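Local coordinates for protein GAF (PDB 1F5M) that catalyses the thioredoxin-dependent reduction of the R-enantiomer of free methionine sulfoxide to methionine, using a GAF domain, and takes part in protection against oxidative stress, at the interface of chains A and B. Sequence-based numbering; all coordinates share one arbitrary frame. Chains: chain A/B, GAF.

Contact 1: the interface of chains A and B. Residues chain A 9, 35, 39, 44, 48; chain B 81, 90-92.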
# COMPACT_ATOMS: atom_id res chain seq x y z
N HIS A 9 -12.05 6.50 9.69
CA HIS A 9 -11.28 5.27 9.42
C HIS A 9 -9.86 5.33 9.97
O HIS A 9 -9.36 4.35 10.54
CB HIS A 9 -11.16 4.99 7.92
CG HIS A 9 -12.43 4.52 7.29
ND1 HIS A 9 -13.55 5.32 7.18
CD2 HIS A 9 -12.78 3.32 6.77
CE1 HIS A 9 -14.53 4.63 6.62
NE2 HIS A 9 -14.09 3.42 6.37
N LEU A 35 -12.96 -3.48 9.72
CA LEU A 35 -12.77 -2.89 8.40
C LEU A 35 -13.04 -3.80 7.22
O LEU A 35 -13.41 -3.30 6.18
CB LEU A 35 -11.36 -2.32 8.25
CG LEU A 35 -11.10 -1.16 9.23
CD1 LEU A 35 -9.64 -1.11 9.64
CD2 LEU A 35 -11.54 0.15 8.53
N GLN A 39 -16.67 -6.04 2.67
CA GLN A 39 -16.34 -6.45 1.30
C GLN A 39 -15.39 -7.60 1.31
O GLN A 39 -14.63 -7.73 2.26
CB GLN A 39 -15.61 -5.35 0.49
CG GLN A 39 -15.60 -3.91 0.99
CD GLN A 39 -15.13 -3.70 2.42
OE1 GLN A 39 -14.17 -4.30 2.91
NE2 GLN A 39 -15.80 -2.79 3.10
N CYS A 44 -8.62 -4.25 -1.35
CA CYS A 44 -9.14 -3.34 -0.33
C CYS A 44 -8.78 -3.74 1.08
O CYS A 44 -8.24 -2.92 1.86
CB CYS A 44 -10.67 -3.23 -0.43
SG CYS A 44 -11.49 -2.34 0.94
N ASN A 48 -5.75 -1.91 3.65
CA ASN A 48 -6.00 -1.39 5.01
C ASN A 48 -5.23 -2.26 6.01
O ASN A 48 -4.68 -1.76 7.03
CB ASN A 48 -7.53 -1.37 5.31
CG ASN A 48 -8.17 -0.01 4.93
OD1 ASN A 48 -7.46 0.99 4.86
ND2 ASN A 48 -9.48 0.03 4.74
N ILE B 81 -13.37 1.32 -5.57
CA ILE B 81 -12.99 0.41 -4.48
C ILE B 81 -11.54 0.77 -4.08
O ILE B 81 -10.68 0.98 -4.95
CB ILE B 81 -12.95 -1.04 -4.92
CG1 ILE B 81 -14.23 -1.38 -5.68
CG2 ILE B 81 -12.85 -1.95 -3.72
CD1 ILE B 81 -14.18 -2.83 -6.14
N ALA B 90 -8.18 3.76 5.38
CA ALA B 90 -9.09 4.60 4.62
C ALA B 90 -10.40 3.93 4.24
O ALA B 90 -10.55 2.70 4.36
CB ALA B 90 -8.38 5.05 3.35
N CYS B 91 -11.32 4.76 3.73
CA CYS B 91 -12.65 4.34 3.30
C CYS B 91 -12.52 3.28 2.19
O CYS B 91 -11.67 3.39 1.30
CB CYS B 91 -13.43 5.56 2.79
SG CYS B 91 -13.25 7.13 3.73
N GLN B 92 -13.34 2.24 2.28
CA GLN B 92 -13.32 1.11 1.35
C GLN B 92 -14.01 1.29 0.01
O GLN B 92 -13.63 0.67 -1.01
CB GLN B 92 -13.92 -0.12 2.06
CG GLN B 92 -13.29 -0.43 3.41
CD GLN B 92 -14.07 0.13 4.58
OE1 GLN B 92 -14.60 1.26 4.52
NE2 GLN B 92 -14.15 -0.66 5.66
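B:Gln92, in a loop of one GAF domain, pushes its side chain among A:His9, A:Leu35, A:Gln39 and A:Cys44 of the other copy, while the neighbouring B:Ala90 pairs with A:Asn48. Hydrogen bonds carry the polar part. The carboxamide of A:Asn48 reads the backbone of B:Ala90 at both ends: OD1 takes the amide N at 2.9 Å, and ND2 gives its hydrogen to the carbonyl O at 2.9 Å, a nearly straight bond (169° at the hydrogen) lying in the plane of both groups. The amide of B:Gln92 is likewise used at both ends. NE2 donates to A:Leu35 O at 2.8 Å, on a lone pair of this carbonyl in the last turn of helix 21-36, and OE1 accepts from A:His9 NE2 at 2.9 Å. That second bond is less straight, OE1 lying somewhat out of the imidazole plane; seen from the acceptor, the nitrogen stands well above the carbonyl plane and not on a lone pair, and ring and amide are almost perpendicular (87°). Together the two bonds fix the rotation of the amide. Ring packing adds to this: B:Cys91 CA lies over one face of A:His9, 3.6 Å from the ring centroid, and the sulfur of B:Cys91 is tied up in a disulfide with Cys125 of its own chain. Of the apolar contacts, A:Cys44 SG, anti to its backbone N (chi1 171°), comes within 3.5 Å of B:Gln92 CB. In van der Waals approach, the amide of A:Gln39 crosses this stem at about a right angle, NE2 lying 3.4 Å from B:Gln92 CB.

Contact 2: the interface of chains A and B. Residues chain A 82, 85, 89-90, 92; chain B 9, 35, 44, 47-48.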
# COMPACT_ATOMS: atom_id res chain seq x y z
N LEU A 82 3.69 -8.94 -6.06
CA LEU A 82 3.61 -7.80 -5.13
C LEU A 82 2.17 -7.36 -4.91
O LEU A 82 1.42 -7.25 -5.87
CB LEU A 82 4.41 -6.61 -5.70
CG LEU A 82 5.24 -5.70 -4.76
CD1 LEU A 82 5.25 -4.26 -5.34
CD2 LEU A 82 4.73 -5.69 -3.35
N PHE A 85 1.25 -2.64 0.33
CA PHE A 85 2.28 -2.53 1.39
C PHE A 85 2.50 -1.13 1.87
O PHE A 85 2.11 -0.17 1.20
CB PHE A 85 3.64 -3.11 0.87
CG PHE A 85 4.32 -2.23 -0.19
CD1 PHE A 85 5.14 -1.16 0.19
CD2 PHE A 85 4.11 -2.46 -1.54
CE1 PHE A 85 5.75 -0.34 -0.77
CE2 PHE A 85 4.70 -1.66 -2.50
CZ PHE A 85 5.53 -0.58 -2.11
N VAL A 89 9.59 1.07 -2.17
CA VAL A 89 9.37 0.26 -3.39
C VAL A 89 10.02 -1.12 -3.18
O VAL A 89 11.11 -1.22 -2.63
CB VAL A 89 9.93 1.04 -4.60
CG1 VAL A 89 10.05 0.15 -5.86
CG2 VAL A 89 8.96 2.21 -4.87
N ALA A 90 9.31 -2.15 -3.61
CA ALA A 90 9.66 -3.54 -3.41
C ALA A 90 9.70 -4.36 -4.68
O ALA A 90 9.19 -3.94 -5.71
CB ALA A 90 8.64 -4.16 -2.42
N GLN A 92 8.90 -6.95 -7.51
CA GLN A 92 7.60 -7.23 -8.13
C GLN A 92 7.10 -8.66 -8.11
O GLN A 92 5.89 -8.90 -8.06
CB GLN A 92 7.61 -6.74 -9.58
CG GLN A 92 8.02 -5.29 -9.69
CD GLN A 92 9.50 -5.12 -9.99
OE1 GLN A 92 10.34 -5.93 -9.58
NE2 GLN A 92 9.83 -4.04 -10.72
N HIS B 9 15.46 -2.32 -4.90
CA HIS B 9 14.19 -1.71 -5.29
C HIS B 9 13.89 -0.45 -4.49
O HIS B 9 13.44 0.56 -5.03
CB HIS B 9 13.01 -2.70 -5.14
CG HIS B 9 12.92 -3.69 -6.25
ND1 HIS B 9 13.82 -4.72 -6.41
CD2 HIS B 9 12.06 -3.78 -7.29
CE1 HIS B 9 13.53 -5.40 -7.50
NE2 HIS B 9 12.46 -4.85 -8.05
N LEU B 35 9.87 0.38 -13.09
CA LEU B 35 9.30 -0.57 -12.14
C LEU B 35 8.11 -1.33 -12.69
O LEU B 35 7.86 -2.47 -12.27
CB LEU B 35 8.89 0.14 -10.85
CG LEU B 35 10.08 0.63 -10.00
CD1 LEU B 35 9.62 1.63 -8.97
CD2 LEU B 35 10.74 -0.59 -9.34
N CYS B 44 0.40 -4.77 -8.29
CA CYS B 44 1.83 -4.61 -8.10
C CYS B 44 2.29 -3.21 -8.51
O CYS B 44 3.07 -2.55 -7.80
CB CYS B 44 2.56 -5.67 -8.93
SG CYS B 44 4.27 -5.34 -9.36
N SER B 47 0.90 -0.49 -6.23
CA SER B 47 1.47 -0.50 -4.91
C SER B 47 2.81 0.21 -4.91
O SER B 47 3.08 0.96 -4.01
CB SER B 47 1.66 -1.94 -4.42
OG SER B 47 0.38 -2.52 -4.20
N ASN B 48 3.68 -0.07 -5.89
CA ASN B 48 4.97 0.63 -5.94
C ASN B 48 4.72 2.10 -6.28
O ASN B 48 5.37 3.00 -5.74
CB ASN B 48 5.90 0.00 -6.97
CG ASN B 48 6.72 -1.14 -6.36
OD1 ASN B 48 6.95 -1.14 -5.17
ND2 ASN B 48 7.15 -2.07 -7.16
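A:Gln92 enters the partner GAF domain between B:Cys44, B:Leu35 and B:His9. Starting at its root, CB rests on the sulfur of B:Cys44, with SG 3.6 Å away, and CG stays beside the same sulfur while also nearing the carbonyl of B:Leu35. The chain then bends (chi2 95°), and this turn brings CD near the B:His9 ring nitrogen NE2 and sends the amide toward two partners at once. OE1 accepts a hydrogen bond from B:His9 NE2 at 2.8 Å, with the imidazole turned 86° from the amide; NE2 donates to B:Leu35 O at 3.0 Å, in the plane of that carbonyl. An alanine here would probably leave B:His9 NE2 and B:Leu35 O without these mates and open a gap beside the sulfur of B:Cys44. Next door, B:Asn48 binds both backbone ends of A:Ala90, through OD1 to the amide N at 3.0 Å and ND2 to the carbonyl O at 3.1 Å. A:Leu82 CD1 and A:Val89 CG1 touch the carboxamide, and A:Phe85 brings its tip to it, CZ lying 3.4 Å from B:Asn48 OD1. A:Val89 and B:Leu35 meet tip to tip in a tight contact, CG1 to CD1 3.5 Å. A:Phe85 CE2 also packs on B:Ser47 CB. In the fold, strand 79-85 and the loop leading to A:Gln92 from one chain lie on helix 42-59, the end of helix 21-36 and the 3-10 helix 9-13 of the other.

Contact 3: the interface of chains A and B. Residues chain A 47-48, 51, 55, 85-87; chain B 85-87.
B:Phe85 is fully extended and B:Gly87 has a positive phi (133°), a course of the main chain that brings the B:Gly87 carbonyl up against A:Ser51 on helix 42-59. The hydroxyl of A:Ser51, with OG anti to its backbone N (chi1 -174°), donates to B:Gly87 O at 2.7 Å, on a lone pair and in the plane of the carbonyl. The same oxygen lies in the ring plane at the edge of A:His55, 3.4 Å from CE1. Behind, A:His55 ND1 gives its hydrogen to A:Ser51 O at 2.9 Å, one helical turn back, which fixes the ring with its CE1 edge toward B:Gly87 O. The ring of B:Phe85 meets the helix with its far rim: CE2 packs on A:Ser47 CB at 3.5 Å, and CZ sits 3.8 Å from A:Ser51 CB. Close to the two-fold axis, the bent side chains of A:Gln86 and B:Gln86 each lie against the other chain's backbone. As modelled, A:Gln86 OE1 faces B:Phe85 O at 2.8 Å and A:Gln86 NE2 faces B:Gly87 N at 2.9 Å, acceptor against acceptor and donor against donor; the symmetry-related B:Gln86 repeats this. Turning both amides over would make each pair a plausible hydrogen bond, so the oxygen and nitrogen assignment is doubtful. The site joins the ends of the two 79-85 strands at the middle of the dimer in the crystal, and is likely to set how the two GAF domains are aligned.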
# COMPACT_ATOMS: atom_id res chain seq x y z
N SER A 47 -4.88 -3.69 1.69
CA SER A 47 -4.34 -2.36 1.72
C SER A 47 -4.54 -1.80 3.11
O SER A 47 -3.60 -1.27 3.69
CB SER A 47 -5.04 -1.45 0.70
OG SER A 47 -4.67 -1.81 -0.63
N ASN A 48 -5.75 -1.91 3.65
CA ASN A 48 -6.00 -1.39 5.01
C ASN A 48 -5.23 -2.26 6.01
O ASN A 48 -4.68 -1.76 7.03
CB ASN A 48 -7.53 -1.37 5.31
CG ASN A 48 -8.17 -0.01 4.93
OD1 ASN A 48 -7.46 0.99 4.86
ND2 ASN A 48 -9.48 0.03 4.74
N SER A 51 -1.59 -1.02 6.57
CA SER A 51 -1.53 0.18 7.35
C SER A 51 -1.67 -0.19 8.81
O SER A 51 -0.96 0.34 9.69
CB SER A 51 -2.66 1.11 6.91
OG SER A 51 -2.50 2.30 7.59
N HIS A 55 1.43 0.63 11.38
CA HIS A 55 1.30 1.51 12.51
C HIS A 55 1.39 0.79 13.82
O HIS A 55 1.98 1.32 14.78
CB HIS A 55 0.02 2.33 12.40
CG HIS A 55 0.09 3.38 11.33
ND1 HIS A 55 -0.27 3.13 10.02
CD2 HIS A 55 0.51 4.66 11.38
CE1 HIS A 55 -0.09 4.23 9.31
NE2 HIS A 55 0.38 5.17 10.11
N PHE A 85 1.25 -2.64 0.33
CA PHE A 85 2.28 -2.53 1.39
C PHE A 85 2.50 -1.13 1.87
O PHE A 85 2.11 -0.17 1.20
CB PHE A 85 3.64 -3.11 0.87
CG PHE A 85 4.32 -2.23 -0.19
CD1 PHE A 85 5.14 -1.16 0.19
CD2 PHE A 85 4.11 -2.46 -1.54
CE1 PHE A 85 5.75 -0.34 -0.77
CE2 PHE A 85 4.70 -1.66 -2.50
CZ PHE A 85 5.53 -0.58 -2.11
N GLN A 86 3.08 -1.00 3.06
CA GLN A 86 3.49 0.31 3.62
C GLN A 86 5.02 0.24 3.64
O GLN A 86 5.60 -0.74 4.15
CB GLN A 86 3.01 0.54 5.06
CG GLN A 86 1.50 0.62 5.26
CD GLN A 86 0.82 1.70 4.42
OE1 GLN A 86 -0.13 1.40 3.71
NE2 GLN A 86 1.30 2.94 4.51
N GLY A 87 5.68 1.24 3.06
CA GLY A 87 7.13 1.16 3.04
C GLY A 87 7.75 1.63 1.74
O GLY A 87 7.12 2.42 1.02
N PHE B 85 -2.15 1.96 -1.10
CA PHE B 85 -1.87 3.30 -0.62
C PHE B 85 -0.82 3.32 0.47
O PHE B 85 -0.52 2.29 1.08
CB PHE B 85 -3.16 3.93 -0.04
CG PHE B 85 -3.64 3.30 1.28
CD1 PHE B 85 -3.11 3.72 2.51
CD2 PHE B 85 -4.56 2.26 1.26
CE1 PHE B 85 -3.52 3.09 3.73
CE2 PHE B 85 -4.99 1.62 2.45
CZ PHE B 85 -4.46 2.04 3.70
N GLN B 86 -0.24 4.49 0.68
CA GLN B 86 0.69 4.71 1.79
C GLN B 86 -0.07 5.67 2.71
O GLN B 86 -0.66 6.68 2.27
CB GLN B 86 2.02 5.38 1.37
CG GLN B 86 2.79 4.68 0.30
CD GLN B 86 3.32 3.32 0.77
OE1 GLN B 86 3.22 2.34 0.03
NE2 GLN B 86 3.90 3.27 1.95
N GLY B 87 -0.07 5.39 4.00
CA GLY B 87 -0.78 6.28 4.93
C GLY B 87 -1.66 5.53 5.93
O GLY B 87 -1.46 4.33 6.16

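Contacts 1 and 2 are twins about the two-fold, built on the same core of residues with the chains exchanged, and the centres of their C-alpha atoms lie about 20 Å apart. Contact 3 sits between them on the two-fold axis, about 12 Å from each centre, sharing A:Asn48 with contact 1 and A:Phe85 with contact 2. Helix 42-59 takes part in all three, from chain A in contacts 1 and 3 and from chain B in contact 2, meeting the partner's strand 79-85 or the segment just after it. The shared residues make this one connected interface, which may be that of a dimer, though the structure alone does not show it.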